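Local coordinates for magnetosome protein MamA (Magnetospirillum gryphiswaldense, PDB 3AS8) that probably serves as a tetratricopeptide-repeat scaffold on magnetosomes, recognising copies of itself to assemble into larger complexes through protein-protein interactions, at residues A[118-122]-A[123-127]; A[80-83]-A[84-88]. All coordinates share one frame; numbering follows the deposited sequence. Where two conformers were deposited one is given.

Contact 1: residues A[118-122]-A[123-127]; sequences VALDN and LGRFD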
loop_
_atom_site.group_PDB
_atom_site.type_symbol
_atom_site.label_atom_id
_atom_site.label_comp_id
_atom_site.label_asym_id
_atom_site.label_seq_id
_atom_site.Cartn_x
_atom_site.Cartn_y
_atom_site.Cartn_z
ATOM N N VAL A 118 8.471 6.789 -0.240
ATOM C CA VAL A 118 8.316 7.194 -1.605
ATOM C C VAL A 118 7.350 8.340 -1.691
ATOM O O VAL A 118 7.582 9.249 -2.475
ATOM C CB VAL A 118 7.818 6.052 -2.558
ATOM C CG1 VAL A 118 7.606 6.559 -3.981
ATOM C CG2 VAL A 118 8.897 4.924 -2.648
ATOM N N ALA A 119 6.291 8.307 -0.897
ATOM C CA ALA A 119 5.270 9.347 -0.971
ATOM C C ALA A 119 5.822 10.668 -0.500
ATOM O O ALA A 119 5.605 11.710 -1.157
ATOM C CB ALA A 119 3.976 8.967 -0.149
ATOM N N LEU A 120 6.487 10.628 0.634
ATOM C CA LEU A 120 7.174 11.774 1.242
ATOM C C LEU A 120 8.195 12.374 0.287
ATOM O O LEU A 120 8.202 13.615 0.080
ATOM C CB LEU A 120 7.807 11.366 2.573
ATOM C CG LEU A 120 6.836 11.079 3.719
ATOM C CD1 LEU A 120 7.546 10.297 4.850
ATOM C CD2 LEU A 120 6.100 12.297 4.309
ATOM N N ASP A 121 9.015 11.529 -0.360
ATOM C CA ASP A 121 9.990 12.005 -1.322
ATOM C C ASP A 121 9.312 12.736 -2.475
ATOM O O ASP A 121 9.772 13.820 -2.931
ATOM C CB ASP A 121 10.872 10.882 -1.841
ATOM C CG ASP A 121 11.875 11.353 -2.890
ATOM O OD1 ASP A 121 11.444 11.680 -4.004
ATOM O OD2 ASP A 121 13.109 11.382 -2.609
ATOM N N ASN A 122 8.202 12.170 -2.949
ATOM C CA ASN A 122 7.458 12.815 -4.045
ATOM C C ASN A 122 6.875 14.131 -3.698
ATOM O O ASN A 122 6.791 15.002 -4.589
ATOM C CB ASN A 122 6.398 11.901 -4.667
ATOM C CG ASN A 122 7.041 10.925 -5.621
ATOM O OD1 ASN A 122 7.416 11.332 -6.694
ATOM N ND2 ASN A 122 7.296 9.670 -5.183
ATOM N N LEU A 123 6.539 14.304 -2.434
ATOM C CA LEU A 123 6.010 15.515 -1.914
ATOM C C LEU A 123 7.083 16.526 -1.558
ATOM O O LEU A 123 6.739 17.577 -0.993
ATOM C CB LEU A 123 5.152 15.235 -0.681
ATOM C CG LEU A 123 3.844 14.447 -0.916
ATOM C CD1 LEU A 123 3.170 13.863 0.372
ATOM C CD2 LEU A 123 2.881 15.403 -1.658
ATOM N N GLY A 124 8.353 16.201 -1.821
ATOM C CA GLY A 124 9.446 17.114 -1.516
ATOM C C GLY A 124 9.866 17.177 -0.034
ATOM O O GLY A 124 10.657 18.034 0.319
ATOM N N ARG A 125 9.399 16.224 0.790
ATOM C CA ARG A 125 9.718 16.108 2.209
ATOM C C ARG A 125 10.918 15.135 2.345
ATOM O O ARG A 125 10.780 14.005 2.820
ATOM C CB ARG A 125 8.465 15.580 2.941
ATOM C CG ARG A 125 7.332 16.594 2.878
ATOM C CD ARG A 125 6.080 16.317 3.717
ATOM N NE ARG A 125 5.535 17.573 4.257
ATOM C CZ ARG A 125 4.745 18.437 3.608
ATOM N NH1 ARG A 125 4.374 18.236 2.345
ATOM N NH2 ARG A 125 4.317 19.522 4.238
ATOM N N PHE A 126 12.084 15.584 1.915
ATOM C CA PHE A 126 13.213 14.666 1.733
ATOM C C PHE A 126 13.773 14.122 3.048
ATOM O O PHE A 126 14.109 12.974 3.101
ATOM C CB PHE A 126 14.289 15.303 0.877
ATOM C CG PHE A 126 13.767 15.759 -0.503
ATOM C CD1 PHE A 126 13.255 14.837 -1.395
ATOM C CD2 PHE A 126 13.857 17.073 -0.900
ATOM C CE1 PHE A 126 12.797 15.219 -2.633
ATOM C CE2 PHE A 126 13.407 17.480 -2.183
ATOM C CZ PHE A 126 12.886 16.535 -3.025
ATOM N N ASP A 127 13.827 14.948 4.097
ATOM C CA ASP A 127 14.382 14.511 5.396
ATOM C C ASP A 127 13.439 13.505 6.002
ATOM O O ASP A 127 13.874 12.492 6.491
ATOM C CB ASP A 127 14.589 15.670 6.354
ATOM C CG ASP A 127 15.875 16.468 6.033
ATOM O OD1 ASP A 127 16.888 15.836 5.813
ATOM O OD2 ASP A 127 15.834 17.700 5.957
#

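Contact 2: residues A[80-83]-A[84-88]; sequences TVLG and LTYVQ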
loop_
_atom_site.group_PDB
_atom_site.type_symbol
_atom_site.label_atom_id
_atom_site.label_comp_id
_atom_site.label_asym_id
_atom_site.label_seq_id
_atom_site.Cartn_x
_atom_site.Cartn_y
_atom_site.Cartn_z
ATOM N N THR A 80 -4.472 0.143 4.802
ATOM C CA THR A 80 -3.343 -0.455 4.072
ATOM C C THR A 80 -3.636 -0.490 2.587
ATOM O O THR A 80 -2.852 0.063 1.759
ATOM C CB THR A 80 -2.999 -1.857 4.598
ATOM O OG1 THR A 80 -2.789 -1.784 5.999
ATOM C CG2 THR A 80 -1.725 -2.441 3.936
ATOM N N VAL A 81 -4.793 -1.047 2.208
ATOM C CA VAL A 81 -5.191 -1.107 0.786
ATOM C C VAL A 81 -5.263 0.278 0.189
ATOM O O VAL A 81 -4.697 0.595 -0.858
ATOM C CB VAL A 81 -6.628 -1.682 0.584
ATOM C CG1 VAL A 81 -6.895 -1.820 -0.945
ATOM C CG2 VAL A 81 -6.798 -3.009 1.320
ATOM N N LEU A 82 -6.019 1.132 0.868
ATOM C CA LEU A 82 -6.275 2.416 0.312
ATOM C C LEU A 82 -4.977 3.239 0.229
ATOM O O LEU A 82 -4.705 3.833 -0.796
ATOM C CB LEU A 82 -7.304 3.161 1.098
ATOM C CG LEU A 82 -7.743 4.543 0.679
ATOM C CD1 LEU A 82 -8.188 4.510 -0.845
ATOM C CD2 LEU A 82 -8.874 5.112 1.705
ATOM N N GLY A 83 -4.176 3.238 1.295
ATOM C CA GLY A 83 -2.900 3.970 1.302
ATOM C C GLY A 83 -1.995 3.461 0.215
ATOM O O GLY A 83 -1.420 4.240 -0.533
ATOM N N LEU A 84 -1.833 2.152 0.103
ATOM C CA LEU A 84 -1.024 1.624 -0.994
ATOM C C LEU A 84 -1.543 1.964 -2.393
ATOM O O LEU A 84 -0.747 2.188 -3.347
ATOM C CB LEU A 84 -0.807 0.074 -0.847
ATOM C CG LEU A 84 0.035 -0.279 0.397
ATOM C CD1 LEU A 84 0.092 -1.820 0.644
ATOM C CD2 LEU A 84 1.467 0.392 0.251
ATOM N N THR A 85 -2.871 1.934 -2.531
ATOM C CA THR A 85 -3.483 2.229 -3.807
ATOM C C THR A 85 -3.236 3.688 -4.183
ATOM O O THR A 85 -2.885 3.950 -5.326
ATOM C CB THR A 85 -4.969 1.872 -3.902
ATOM O OG1 THR A 85 -5.120 0.463 -3.693
ATOM C CG2 THR A 85 -5.480 2.153 -5.315
ATOM N N TYR A 86 -3.376 4.602 -3.239
ATOM C CA TYR A 86 -3.041 6.003 -3.498
ATOM C C TYR A 86 -1.629 6.232 -4.030
ATOM O O TYR A 86 -1.406 7.008 -5.027
ATOM C CB TYR A 86 -3.300 6.815 -2.270
ATOM C CG TYR A 86 -4.755 7.110 -1.948
ATOM C CD1 TYR A 86 -5.720 7.380 -2.945
ATOM C CD2 TYR A 86 -5.114 7.338 -0.641
ATOM C CE1 TYR A 86 -7.060 7.764 -2.571
ATOM C CE2 TYR A 86 -6.384 7.717 -0.274
ATOM C CZ TYR A 86 -7.348 7.946 -1.228
ATOM O OH TYR A 86 -8.620 8.305 -0.764
ATOM N N VAL A 87 -0.633 5.546 -3.434
ATOM C CA VAL A 87 0.733 5.710 -3.930
ATOM C C VAL A 87 0.744 5.244 -5.393
ATOM O O VAL A 87 1.390 5.875 -6.275
ATOM C CB VAL A 87 1.774 4.867 -3.098
ATOM C CG1 VAL A 87 3.148 4.996 -3.776
ATOM C CG2 VAL A 87 1.712 5.262 -1.614
ATOM N N GLN A 88 0.084 4.118 -5.673
ATOM C CA GLN A 88 0.101 3.591 -7.041
ATOM C C GLN A 88 -0.475 4.611 -8.059
ATOM O O GLN A 88 -0.004 4.694 -9.154
ATOM C CB GLN A 88 -0.673 2.275 -7.161
ATOM C CG GLN A 88 0.179 1.086 -6.791
ATOM C CD GLN A 88 -0.612 -0.141 -6.599
ATOM O OE1 GLN A 88 -1.834 -0.118 -6.377
ATOM N NE2 GLN A 88 0.081 -1.250 -6.682
#

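Contact 1: residues A[118-122]-A[123-127]
Leu120 O, near the end of helix 110-122, receives Arg125 N at 3.0 Å, while Gly124 N binds Asp121 O, also at 3.0 Å. With the positive phi of Gly124 (78°), these two backbone bonds make a Schellman motif. The helix is closed off here and the chain swings into the next one, with Arg125 at its N-cap position. One step earlier, Leu123 N reaches back to Ala119 O and makes a second, weak bond to Leu120 O.

A further polar bond is made by a side chain. With CG anti to its own carbonyl carbon (chi1 -79°), Asn122 turns its amide back along the helix, and ND2 donates to Val118 O at 2.8 Å. The backbone N of Asn122 binds the same oxygen from the opposite face of the carbonyl plane, so two donors from one residue grip it.

The remaining contacts are van der Waals. Leu123 folds back over the end of helix 110-122, with CG 3.3 Å from Ala119 O. The aliphatic part of Arg125 crosses Leu120 at about a right angle, CD lying 4.1 Å from Leu120 CD2. Asp121 CG meets the edge of the Phe126 ring in its plane, and the carboxylate is turned 68° from that plane; Phe126 CE1 also comes within 3.3 Å of Asp121 O. Asp121 OD2 is hydrogen-bonded to Ser153 OG, with a weak bond from Gln156 NE2.

This is the turn between helices 110-122 and 126-139 of the tetratricopeptide-repeat array. Ala119 and Leu123 pack on Val96 of helix 92-105, Leu120 meets Ala129 and Ser132 of helix 126-139, and Phe126 touches Met157.

Contact 2: residues A[80-83]-A[84-88]
Leu82 sends CG anti to its backbone N (chi1 -179°), whereas Tyr86 has CG anti to its own carbonyl carbon (chi1 -75°), and these two choices lay the leucine branch over the phenol ring one helical turn along. CD1 of Leu82 sits over one face of that ring, 3.8 Å from the Tyr86 ring centroid and offset toward the rim. It is a CH-pi contact, with the methyl 20° off the ring normal. CG of Leu82 adds a second touch, 3.6 Å from Tyr86 CE2.

The Thr85 hydroxyl, beside its backbone N, folds back onto the preceding turn, and OG1 donates to Val81 O at 2.9 Å, from above the carbonyl plane. Thr85 N binds the same oxygen at 2.8 Å, so one residue supplies both donors. Leu84 lies beside Thr80, pointing the same way, with CD1 3.8 Å from Thr80 CG2. Beneath the side chains, the i to i+4 backbone bonds run on through Leu84, Tyr86 and Val87, the last a longer one of 3.3 Å from Val87 N to Gly83 O.

Helix 76-88 is one of the stacked helices of the tetratricopeptide-repeat array. Tyr86 OH is hydrogen-bonded to Glu66 on helix 58-71, and the ring also touches Leu94 and Ala95 of helix 92-105. With the phenol ring of Tyr86 cut back to an alanine, Leu82 CD1 would probably lose the face it packs on, and Glu66 the hydroxyl it pairs with. Leu82 itself reaches Leu65 and Ile69 on helix 58-71 and Leu98 on helix 92-105.

Chemically, then, Leu82 and the Tyr86 ring give helix 76-88 an apolar patch against its neighbours, while two polar groups on buried residues are satisfied: the Thr85 hydroxyl within the helix and the Tyr86 hydroxyl by a carboxylate on another.

How the contacts relate
Both contacts are local, one within helix 76-88 and the other at the turn that ends helix 110-122, and contact 2 comes first along the chain. Their centres lie 16 Å apart; the nearest atoms are about 5 Å from each other and do not touch. Helix 92-105 lies against both: Leu94, Ala95, Leu98 and Val102 meet contact 2, while Tyr92 and Val96 meet contact 1. Helix 110-122 gives a second connection, since its Asn111, Val112 and Arg115 pack on 80-88. The centre of contact 2 lies about 4 Å from that of the chain, the centre of contact 1 about 16 Å; contact 2 is partly buried mid-array, contact 1 a turn at the surface.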